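PDB 6BJV: RNA silencing suppressor p19 from Carnation Italian ringspot virus, which suppresses RNA silencing in the infected plant by binding short interfering RNA duplexes as a homodimer that selects them, caliper-like, by length. Local coordinates for residues G16-D20 / P33-P37; G7-R11 / G66-F70. All coordinates share one frame; numbering follows the deposited sequence.

Contact 1: residues G16-D20 / P33-P37; sequences GERWD and PDESP. With nucleotides of chain D.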
ATOM      1  N   GLY A  16       5.897  16.827 -15.145  1.00 51.92           N
ATOM      2  CA  GLY A  16       5.670  18.256 -15.265  1.00 56.15           C
ATOM      3  C   GLY A  16       4.213  18.650 -15.178  1.00 56.72           C
ATOM      4  O   GLY A  16       3.913  19.821 -14.927  1.00 60.41           O
ATOM      5  N   GLU A  17       3.299  17.696 -15.374  1.00 55.72           N
ATOM      6  CA  GLU A  17       1.877  18.009 -15.287  1.00 60.44           C
ATOM      7  C   GLU A  17       1.500  18.500 -13.895  1.00 61.41           C
ATOM      8  O   GLU A  17       0.519  19.237 -13.742  1.00 60.78           O
ATOM      9  CB  GLU A  17       1.050  16.781 -15.668  1.00 56.77           C
ATOM     10  CG  GLU A  17      -0.456  17.028 -15.703  1.00 58.68           C
ATOM     11  CD  GLU A  17      -1.121  16.861 -14.348  1.00 59.17           C
ATOM     12  OE1 GLU A  17      -0.577  16.125 -13.496  1.00 56.27           O
ATOM     13  OE2 GLU A  17      -2.194  17.466 -14.137  1.00 62.87           O
ATOM     14  N   ARG A  18       2.263  18.108 -12.874  1.00 53.67           N
ATOM     15  CA  ARG A  18       1.983  18.565 -11.518  1.00 56.04           C
ATOM     16  C   ARG A  18       2.047  20.085 -11.425  1.00 61.09           C
ATOM     17  O   ARG A  18       1.259  20.706 -10.702  1.00 64.85           O
ATOM     18  CB  ARG A  18       2.975  17.926 -10.548  1.00 53.95           C
ATOM     19  CG  ARG A  18       2.787  18.318  -9.093  1.00 56.97           C
ATOM     20  CD  ARG A  18       3.762  17.562  -8.207  1.00 55.06           C
ATOM     21  NE  ARG A  18       3.608  17.896  -6.794  1.00 58.49           N
ATOM     22  CZ  ARG A  18       4.337  17.367  -5.816  1.00 58.26           C
ATOM     23  NH1 ARG A  18       5.278  16.473  -6.090  1.00 54.70           N
ATOM     24  NH2 ARG A  18       4.125  17.732  -4.559  1.00 62.22           N
ATOM     25  N   TRP A  19       2.973  20.701 -12.158  1.00 59.62           N
ATOM     26  CA  TRP A  19       3.213  22.136 -12.072  1.00 63.82           C
ATOM     27  C   TRP A  19       2.464  22.922 -13.139  1.00 76.40           C
ATOM     28  O   TRP A  19       1.828  23.933 -12.829  1.00 80.38           O
ATOM     29  CB  TRP A  19       4.717  22.407 -12.173  1.00 62.99           C
ATOM     30  CG  TRP A  19       5.528  21.444 -11.372  1.00 61.18           C
ATOM     31  CD1 TRP A  19       6.443  20.552 -11.845  1.00 55.95           C
ATOM     32  CD2 TRP A  19       5.482  21.256  -9.952  1.00 57.55           C
ATOM     33  NE1 TRP A  19       6.978  19.827 -10.809  1.00 52.31           N
ATOM     34  CE2 TRP A  19       6.402  20.240  -9.635  1.00 52.86           C
ATOM     35  CE3 TRP A  19       4.753  21.852  -8.918  1.00 57.63           C
ATOM     36  CZ2 TRP A  19       6.617  19.808  -8.328  1.00 44.82           C
ATOM     37  CZ3 TRP A  19       4.965  21.420  -7.621  1.00 55.76           C
ATOM     38  CH2 TRP A  19       5.891  20.408  -7.338  1.00 50.59           C
ATOM     39  N   ASP A  20       2.522  22.481 -14.391  1.00 76.29           N
ATOM     40  CA  ASP A  20       1.830  23.177 -15.462  1.00 83.28           C
ATOM     41  C   ASP A  20       0.355  22.777 -15.473  1.00 86.93           C
ATOM     42  O   ASP A  20      -0.115  22.001 -14.637  1.00 82.49           O
ATOM     43  CB  ASP A  20       2.515  22.896 -16.797  1.00 82.69           C
ATOM     44  CG  ASP A  20       2.599  21.417 -17.114  1.00 79.73           C
ATOM     45  OD1 ASP A  20       1.604  20.702 -16.892  1.00 78.81           O
ATOM     46  OD2 ASP A  20       3.668  20.967 -17.576  1.00 75.08           O
ATOM     47  N   PRO A  33      -6.124  20.709  -9.099  1.00 56.95           N
ATOM     48  CA  PRO A  33      -4.747  21.169  -9.312  1.00 56.40           C
ATOM     49  C   PRO A  33      -3.864  20.838  -8.118  1.00 58.03           C
ATOM     50  O   PRO A  33      -4.322  20.402  -7.060  1.00 59.47           O
ATOM     51  CB  PRO A  33      -4.887  22.687  -9.494  1.00 57.34           C
ATOM     52  CG  PRO A  33      -6.347  22.940  -9.667  1.00 58.06           C
ATOM     53  CD  PRO A  33      -7.047  21.844  -8.944  1.00 58.29           C
ATOM     54  N   ASP A  34      -2.567  21.061  -8.306  1.00 52.29           N
ATOM     55  CA  ASP A  34      -1.595  20.832  -7.249  1.00 53.59           C
ATOM     56  C   ASP A  34      -1.619  21.986  -6.254  1.00 55.48           C
ATOM     57  O   ASP A  34      -1.792  23.149  -6.631  1.00 55.80           O
ATOM     58  CB  ASP A  34      -0.195  20.672  -7.842  1.00 52.01           C
ATOM     59  CG  ASP A  34       0.858  20.412  -6.786  1.00 52.90           C
ATOM     60  OD1 ASP A  34       0.890  19.290  -6.240  1.00 53.23           O
ATOM     61  OD2 ASP A  34       1.661  21.326  -6.507  1.00 53.31           O
ATOM     62  N   GLU A  35      -1.447  21.655  -4.971  1.00 51.06           N
ATOM     63  CA  GLU A  35      -1.469  22.641  -3.897  1.00 52.65           C
ATOM     64  C   GLU A  35      -0.226  22.522  -3.021  1.00 53.22           C
ATOM     65  O   GLU A  35      -0.289  22.760  -1.813  1.00 53.93           O
ATOM     66  CB  GLU A  35      -2.734  22.493  -3.049  1.00 53.40           C
ATOM     67  CG  GLU A  35      -4.033  22.653  -3.830  1.00 53.40           C
ATOM     68  CD  GLU A  35      -5.261  22.271  -3.020  1.00 54.64           C
ATOM     69  OE1 GLU A  35      -5.114  21.552  -2.009  1.00 54.84           O
ATOM     70  OE2 GLU A  35      -6.377  22.690  -3.397  1.00 55.38           O
ATOM     71  N   SER A  36       0.906  22.158  -3.613  1.00 62.24           N
ATOM     72  CA  SER A  36       2.130  22.000  -2.839  1.00 62.48           C
ATOM     73  C   SER A  36       2.499  23.329  -2.188  1.00 62.03           C
ATOM     74  O   SER A  36       2.564  24.354  -2.880  1.00 61.91           O
ATOM     75  CB  SER A  36       3.278  21.520  -3.726  1.00 61.95           C
ATOM     76  OG  SER A  36       2.950  20.307  -4.376  1.00 61.43           O
ATOM     77  N   PRO A  37       2.749  23.361  -0.881  1.00 56.36           N
ATOM     78  CA  PRO A  37       3.136  24.623  -0.246  1.00 56.25           C
ATOM     79  C   PRO A  37       4.560  25.011  -0.609  1.00 54.54           C
ATOM     80  O   PRO A  37       5.411  24.163  -0.887  1.00 53.13           O
ATOM     81  CB  PRO A  37       3.006  24.318   1.249  1.00 56.43           C
ATOM     82  CG  PRO A  37       3.310  22.862   1.338  1.00 55.60           C
ATOM     83  CD  PRO A  37       2.734  22.247   0.085  1.00 55.88           C
TER
ATOM     84  P     G D   2       6.967  17.430  -2.159  1.00 54.33           P
ATOM     85  OP1   G D   2       6.093  16.753  -3.150  1.00 54.53           O
ATOM     86  OP2   G D   2       7.780  16.611  -1.225  1.00 55.65           O
ATOM     87  O5'   G D   2       7.943  18.396  -2.967  1.00 53.74           O
ATOM     88  C5'   G D   2       7.430  19.310  -3.925  1.00 53.05           C
ATOM     89  C4'   G D   2       8.535  20.079  -4.603  1.00 54.19           C
ATOM     90  O4'   G D   2       9.168  20.980  -3.655  1.00 54.32           O
ATOM     91  C3'   G D   2       9.690  19.252  -5.140  1.00 55.61           C
ATOM     92  O3'   G D   2       9.402  18.622  -6.375  1.00 56.90           O
ATOM     93  C2'   G D   2      10.814  20.275  -5.214  1.00 57.66           C
ATOM     94  O2'   G D   2      10.680  21.113  -6.353  1.00 59.93           O
ATOM     95  C1'   G D   2      10.542  21.104  -3.960  1.00 55.98           C
ATOM     96  N9    G D   2      11.330  20.632  -2.807  1.00 55.84           N
ATOM     97  C8    G D   2      10.896  19.896  -1.731  1.00 54.97           C
ATOM     98  N7    G D   2      11.844  19.633  -0.875  1.00 55.78           N
ATOM     99  C5    G D   2      12.974  20.229  -1.420  1.00 57.06           C
ATOM    100  C6    G D   2      14.308  20.284  -0.942  1.00 58.43           C
ATOM    101  O6    G D   2      14.775  19.795   0.095  1.00 58.78           O
ATOM    102  N1    G D   2      15.132  20.991  -1.812  1.00 60.14           N
ATOM    103  C2    G D   2      14.726  21.574  -2.988  1.00 61.62           C
ATOM    104  N2    G D   2      15.666  22.217  -3.694  1.00 64.59           N
ATOM    105  N3    G D   2      13.485  21.532  -3.444  1.00 60.12           N
ATOM    106  C4    G D   2      12.672  20.848  -2.614  1.00 57.28           C
ATOM    107  OP3   C D   1       6.825  15.558   3.108  1.00 64.77           O
ATOM    108  P     C D   1       6.668  16.934   3.633  1.00 65.04           P
ATOM    109  OP1   C D   1       5.334  17.024   4.281  1.00 67.18           O
ATOM    110  OP2   C D   1       7.874  17.266   4.430  1.00 65.29           O
ATOM    111  O5'   C D   1       6.653  17.921   2.386  1.00 63.63           O
ATOM    112  C5'   C D   1       5.433  18.438   1.881  1.00 64.30           C
ATOM    113  C4'   C D   1       5.678  19.530   0.873  1.00 63.71           C
ATOM    114  O4'   C D   1       6.285  20.678   1.530  1.00 64.27           O
ATOM    115  C3'   C D   1       6.649  19.194  -0.247  1.00 63.04           C
ATOM    116  O3'   C D   1       6.062  18.437  -1.292  1.00 62.90           O
ATOM    117  C2'   C D   1       7.138  20.569  -0.680  1.00 63.07           C
ATOM    118  O2'   C D   1       6.179  21.219  -1.502  1.00 63.14           O
ATOM    119  C1'   C D   1       7.218  21.289   0.665  1.00 63.73           C
ATOM    120  N1    C D   1       8.565  21.169   1.265  1.00 64.00           N
ATOM    121  C2    C D   1       9.600  21.938   0.733  1.00 64.06           C
ATOM    122  O2    C D   1       9.355  22.698  -0.216  1.00 63.53           O
ATOM    123  N3    C D   1      10.841  21.836   1.260  1.00 65.33           N
ATOM    124  C4    C D   1      11.063  21.006   2.280  1.00 65.63           C
ATOM    125  N4    C D   1      12.305  20.942   2.766  1.00 66.36           N
ATOM    126  C5    C D   1      10.025  20.207   2.842  1.00 65.32           C
ATOM    127  C6    C D   1       8.802  20.318   2.307  1.00 64.75           C
TER
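Ser36 OG is gripped by two groups: it takes a hydrogen bond from Arg18 NH2 at 2.8 Å and gives one to Asp34 OD2 at 2.7 Å, on that oxygen's syn lone pair. The same OD2 also accepts the backbone N of Ser36 at 3.1 Å, from well above the carboxylate plane, which closes an Asx turn. Asp34 is thereby held with its other oxygen, OD1, facing Arg18, whose NE reaches it at 3.1 Å in a salt bridge. Guanidinium and carboxylate stand 76° apart, and NE comes to OD1 from above the carboxylate plane. The arginine arrives fully stretched, CG anti to the backbone N (chi1 -180°) and every later torsion near 180°, an extension that carries the guanidinium to the RNA. There NH2 meets OP1 of G2 of chain D at 2.6 Å, while NH1 adds a weak bond to that oxygen. Trp19 lies over one guanidinium face, with CH2 3.4 Å above the plane and offset toward the rim; its CZ2 comes within 3.6 Å of O3' of G2 of chain D. Just after the turn, Pro37 O accepts a hydrogen bond from O2' of C1 of chain D. Asp34 OD1 has a second partner in Tyr73 N on strand 68-75. As second-shell groups, Asp34 and Ser36 probably orient the buried guanidinium toward the phosphate, and the carboxylate probably balances part of its charge there.

Contact 2: residues G7-R11 / G66-F70; sequences GNDTR and GKVVF. With nucleotides of chain C.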
ATOM      1  N   GLY A   7      10.261   6.888 -25.304  1.00132.45           N
ATOM      2  CA  GLY A   7       9.484   6.255 -24.252  1.00121.95           C
ATOM      3  C   GLY A   7       9.530   6.999 -22.932  1.00120.48           C
ATOM      4  O   GLY A   7       8.551   7.000 -22.182  1.00112.10           O
ATOM      5  N   ASN A   8      10.660   7.634 -22.625  1.00107.43           N
ATOM      6  CA  ASN A   8      10.825   8.342 -21.363  1.00103.19           C
ATOM      7  C   ASN A   8      10.337   9.783 -21.413  1.00106.49           C
ATOM      8  O   ASN A   8      10.177  10.399 -20.354  1.00102.44           O
ATOM      9  CB  ASN A   8      12.298   8.326 -20.938  1.00102.83           C
ATOM     10  CG  ASN A   8      12.772   6.945 -20.533  1.00 95.18           C
ATOM     11  OD1 ASN A   8      11.993   6.128 -20.043  1.00 88.37           O
ATOM     12  ND2 ASN A   8      14.058   6.680 -20.730  1.00 95.19           N
ATOM     13  N   ASP A   9      10.098  10.335 -22.604  1.00 79.82           N
ATOM     14  CA  ASP A   9       9.674  11.728 -22.690  1.00 80.92           C
ATOM     15  C   ASP A   9       8.228  11.907 -22.243  1.00 69.26           C
ATOM     16  O   ASP A   9       7.869  12.974 -21.734  1.00 67.82           O
ATOM     17  CB  ASP A   9       9.865  12.251 -24.114  1.00 88.18           C
ATOM     18  CG  ASP A   9      11.331  12.442 -24.475  1.00 97.17           C
ATOM     19  OD1 ASP A   9      12.193  12.301 -23.582  1.00 95.68           O
ATOM     20  OD2 ASP A   9      11.619  12.746 -25.652  1.00 99.66           O
ATOM     21  N   THR A  10       7.385  10.886 -22.417  1.00 78.64           N
ATOM     22  CA  THR A  10       6.027  10.967 -21.890  1.00 68.36           C
ATOM     23  C   THR A  10       6.032  10.921 -20.367  1.00 62.55           C
ATOM     24  O   THR A  10       5.236  11.607 -19.714  1.00 58.21           O
ATOM     25  CB  THR A  10       5.165   9.840 -22.463  1.00 62.10           C
ATOM     26  OG1 THR A  10       3.818   9.973 -21.993  1.00 55.05           O
ATOM     27  CG2 THR A  10       5.704   8.476 -22.063  1.00 59.58           C
ATOM     28  N   ARG A  11       6.922  10.117 -19.783  1.00 61.72           N
ATOM     29  CA  ARG A  11       7.128  10.160 -18.339  1.00 56.83           C
ATOM     30  C   ARG A  11       7.585  11.544 -17.905  1.00 59.28           C
ATOM     31  O   ARG A  11       7.167  12.049 -16.856  1.00 54.72           O
ATOM     32  CB  ARG A  11       8.156   9.102 -17.935  1.00 57.15           C
ATOM     33  CG  ARG A  11       8.747   9.263 -16.535  1.00 52.65           C
ATOM     34  CD  ARG A  11       9.771   8.174 -16.265  1.00 50.09           C
ATOM     35  NE  ARG A  11      10.387   8.302 -14.949  1.00 44.81           N
ATOM     36  CZ  ARG A  11       9.844   7.861 -13.818  1.00 41.16           C
ATOM     37  NH1 ARG A  11       8.660   7.262 -13.832  1.00 38.18           N
ATOM     38  NH2 ARG A  11      10.487   8.023 -12.670  1.00 42.17           N
ATOM     39  N   GLY A  66       2.552   2.271 -15.505  1.00 45.62           N
ATOM     40  CA  GLY A  66       3.908   2.011 -15.942  1.00 47.36           C
ATOM     41  C   GLY A  66       4.843   3.043 -15.347  1.00 45.62           C
ATOM     42  O   GLY A  66       4.763   3.381 -14.160  1.00 42.90           O
ATOM     43  N   LYS A  67       5.733   3.570 -16.181  1.00 47.75           N
ATOM     44  CA  LYS A  67       6.651   4.619 -15.761  1.00 47.07           C
ATOM     45  C   LYS A  67       6.080   6.019 -15.972  1.00 46.27           C
ATOM     46  O   LYS A  67       6.832   6.997 -15.915  1.00 46.80           O
ATOM     47  CB  LYS A  67       7.985   4.482 -16.500  1.00 50.61           C
ATOM     48  CG  LYS A  67       7.866   4.355 -18.009  1.00 54.21           C
ATOM     49  CD  LYS A  67       9.223   4.497 -18.677  1.00 58.09           C
ATOM     50  CE  LYS A  67       9.229   3.881 -20.068  1.00 62.54           C
ATOM     51  NZ  LYS A  67       9.140   2.393 -20.021  1.00 63.36           N
ATOM     52  N   VAL A  68       4.775   6.135 -16.204  1.00 49.50           N
ATOM     53  CA  VAL A  68       4.110   7.418 -16.403  1.00 49.15           C
ATOM     54  C   VAL A  68       3.440   7.773 -15.079  1.00 45.12           C
ATOM     55  O   VAL A  68       2.339   7.304 -14.778  1.00 44.78           O
ATOM     56  CB  VAL A  68       3.101   7.358 -17.554  1.00 51.93           C
ATOM     57  CG1 VAL A  68       2.550   8.744 -17.853  1.00 52.71           C
ATOM     58  CG2 VAL A  68       3.743   6.754 -18.798  1.00 56.34           C
ATOM     59  N   VAL A  69       4.099   8.617 -14.288  1.00 42.14           N
ATOM     60  CA  VAL A  69       3.725   8.859 -12.899  1.00 38.60           C
ATOM     61  C   VAL A  69       3.193  10.279 -12.762  1.00 38.17           C
ATOM     62  O   VAL A  69       3.823  11.234 -13.231  1.00 39.89           O
ATOM     63  CB  VAL A  69       4.918   8.627 -11.956  1.00 37.39           C
ATOM     64  CG1 VAL A  69       4.521   8.882 -10.507  1.00 35.10           C
ATOM     65  CG2 VAL A  69       5.454   7.205 -12.126  1.00 38.11           C
ATOM     66  N   PHE A  70       2.039  10.410 -12.113  1.00 39.96           N
ATOM     67  CA  PHE A  70       1.445  11.693 -11.774  1.00 39.48           C
ATOM     68  C   PHE A  70       1.428  11.856 -10.259  1.00 37.17           C
ATOM     69  O   PHE A  70       1.366  10.872  -9.517  1.00 36.25           O
ATOM     70  CB  PHE A  70       0.019  11.807 -12.318  1.00 40.90           C
ATOM     71  CG  PHE A  70      -0.080  11.663 -13.810  1.00 44.26           C
ATOM     72  CD1 PHE A  70      -0.117  10.410 -14.397  1.00 45.63           C
ATOM     73  CD2 PHE A  70      -0.151  12.781 -14.624  1.00 46.92           C
ATOM     74  CE1 PHE A  70      -0.215  10.275 -15.772  1.00 49.66           C
ATOM     75  CE2 PHE A  70      -0.249  12.653 -15.996  1.00 51.54           C
ATOM     76  CZ  PHE A  70      -0.282  11.398 -16.571  1.00 53.06           C
TER
ATOM     77  P     U C  10       9.194   5.917 -10.278  1.00 53.91           P
ATOM     78  OP1   U C  10       8.771   7.285 -10.669  1.00 54.23           O
ATOM     79  OP2   U C  10      10.596   5.687  -9.850  1.00 56.03           O
ATOM     80  O5'   U C  10       8.229   5.406  -9.119  1.00 52.43           O
ATOM     81  C5'   U C  10       6.828   5.310  -9.330  1.00 50.62           C
ATOM     82  C4'   U C  10       6.172   4.444  -8.287  1.00 49.15           C
ATOM     83  O4'   U C  10       6.666   3.082  -8.395  1.00 49.21           O
ATOM     84  C3'   U C  10       6.451   4.822  -6.840  1.00 48.55           C
ATOM     85  O3'   U C  10       5.650   5.895  -6.380  1.00 47.60           O
ATOM     86  C2'   U C  10       6.206   3.512  -6.107  1.00 47.78           C
ATOM     87  O2'   U C  10       4.817   3.269  -5.935  0.53 46.25           O
ATOM     88  C1'   U C  10       6.753   2.500  -7.112  1.00 48.48           C
ATOM     89  N1    U C  10       8.165   2.145  -6.848  1.00 49.69           N
ATOM     90  C2    U C  10       8.427   1.311  -5.781  1.00 49.70           C
ATOM     91  O2    U C  10       7.554   0.874  -5.051  1.00 48.34           O
ATOM     92  N3    U C  10       9.752   1.012  -5.598  1.00 51.30           N
ATOM     93  C4    U C  10      10.815   1.451  -6.360  1.00 53.19           C
ATOM     94  O4    U C  10      11.954   1.089  -6.064  1.00 55.66           O
ATOM     95  C5    U C  10      10.462   2.310  -7.450  1.00 52.46           C
ATOM     96  C6    U C  10       9.178   2.616  -7.650  1.00 50.81           C
ATOM     97  P     U C   9      12.678   3.472 -15.491  1.00 62.37           P
ATOM     98  OP1   U C   9      11.848   4.570 -16.050  1.00 61.32           O
ATOM     99  OP2   U C   9      14.099   3.736 -15.149  1.00 65.03           O
ATOM    100  O5'   U C   9      11.961   2.913 -14.187  1.00 60.67           O
ATOM    101  C5'   U C   9      11.307   3.781 -13.277  1.00 59.46           C
ATOM    102  C4'   U C   9       9.941   3.257 -12.923  1.00 57.60           C
ATOM    103  O4'   U C   9       9.957   1.805 -12.913  1.00 57.47           O
ATOM    104  C3'   U C   9       9.426   3.634 -11.544  1.00 57.84           C
ATOM    105  O3'   U C   9       8.867   4.933 -11.504  1.00 58.28           O
ATOM    106  C2'   U C   9       8.428   2.523 -11.249  1.00 56.24           C
ATOM    107  O2'   U C   9       7.195   2.746 -11.918  1.00 54.90           O
ATOM    108  C1'   U C   9       9.119   1.320 -11.888  1.00 56.69           C
ATOM    109  N1    U C   9       9.954   0.571 -10.925  1.00 58.32           N
ATOM    110  C2    U C   9       9.320  -0.132  -9.921  1.00 58.08           C
ATOM    111  O2    U C   9       8.109  -0.153  -9.788  1.00 56.81           O
ATOM    112  N3    U C   9      10.167  -0.802  -9.075  1.00 59.63           N
ATOM    113  C4    U C   9      11.544  -0.843  -9.134  1.00 61.96           C
ATOM    114  O4    U C   9      12.163  -1.498  -8.295  1.00 64.00           O
ATOM    115  C5    U C   9      12.124  -0.094 -10.205  1.00 62.31           C
ATOM    116  C6    U C   9      11.324   0.569 -11.042  1.00 60.44           C
TER
HETATM  117  O   HOH W   1       6.102  10.269 -14.403  1.00 30.59           O
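Lys67 offers helix 7-16 its carbonyl oxygen, the main polar link between the segments: Arg11 NH1 bonds to Lys67 O at 2.8 Å and 162°, approaching from above the carbonyl plane although the oxygen lies in the plane of the guanidinium. The Lys67 side chain crosses Arg11 at about a right angle and runs alongside Gly7 and Asn8, CD lying 3.5 Å from Asn8 OD1 and CE near Gly7 O; both residues are poorly ordered, which leaves these approaches loosely defined. Val68 touches the helix through CG2, which meets Thr10 CG2 at 4.2 Å, and packs further along on Ala14. Val69 joins in twice. Its N donates to a water at 2.6 Å that in turn donates to Arg11 O, and its CG2 packs against Arg11 NH1, 3.6 Å away. Beside this methyl, Arg11 NH2 holds OP1 of U10 of chain C at 2.7 Å. Arg11 NH1 adds weak bonds to that oxygen and to O3' of U9 of chain C. With one edge of the guanidinium tied to a main-chain carbonyl, its rotation is probably restrained, with NH2 directed at the phosphate joining the two uridines.

Overall arrangement
Both contacts join the N-terminal part of the chain to the neighbourhood of strand 68-75, and both are partly buried on the RNA-binding surface. Contact 1 is nested within the loop closed by contact 2; their centres are about 16 Å apart, and they touch where Glu17 packs on Phe70. Contact 2 brings a helix directly against the start of the strand, with valine packing, a water bridge and a carbonyl steering its arginine. Contact 1 pairs two loop segments, the second bonded to the strand, and relies on a carboxylate and a hydroxyl instead. One arginine holds a phosphate near the start of chain D, the other a phosphate at the tenth nucleotide of chain C.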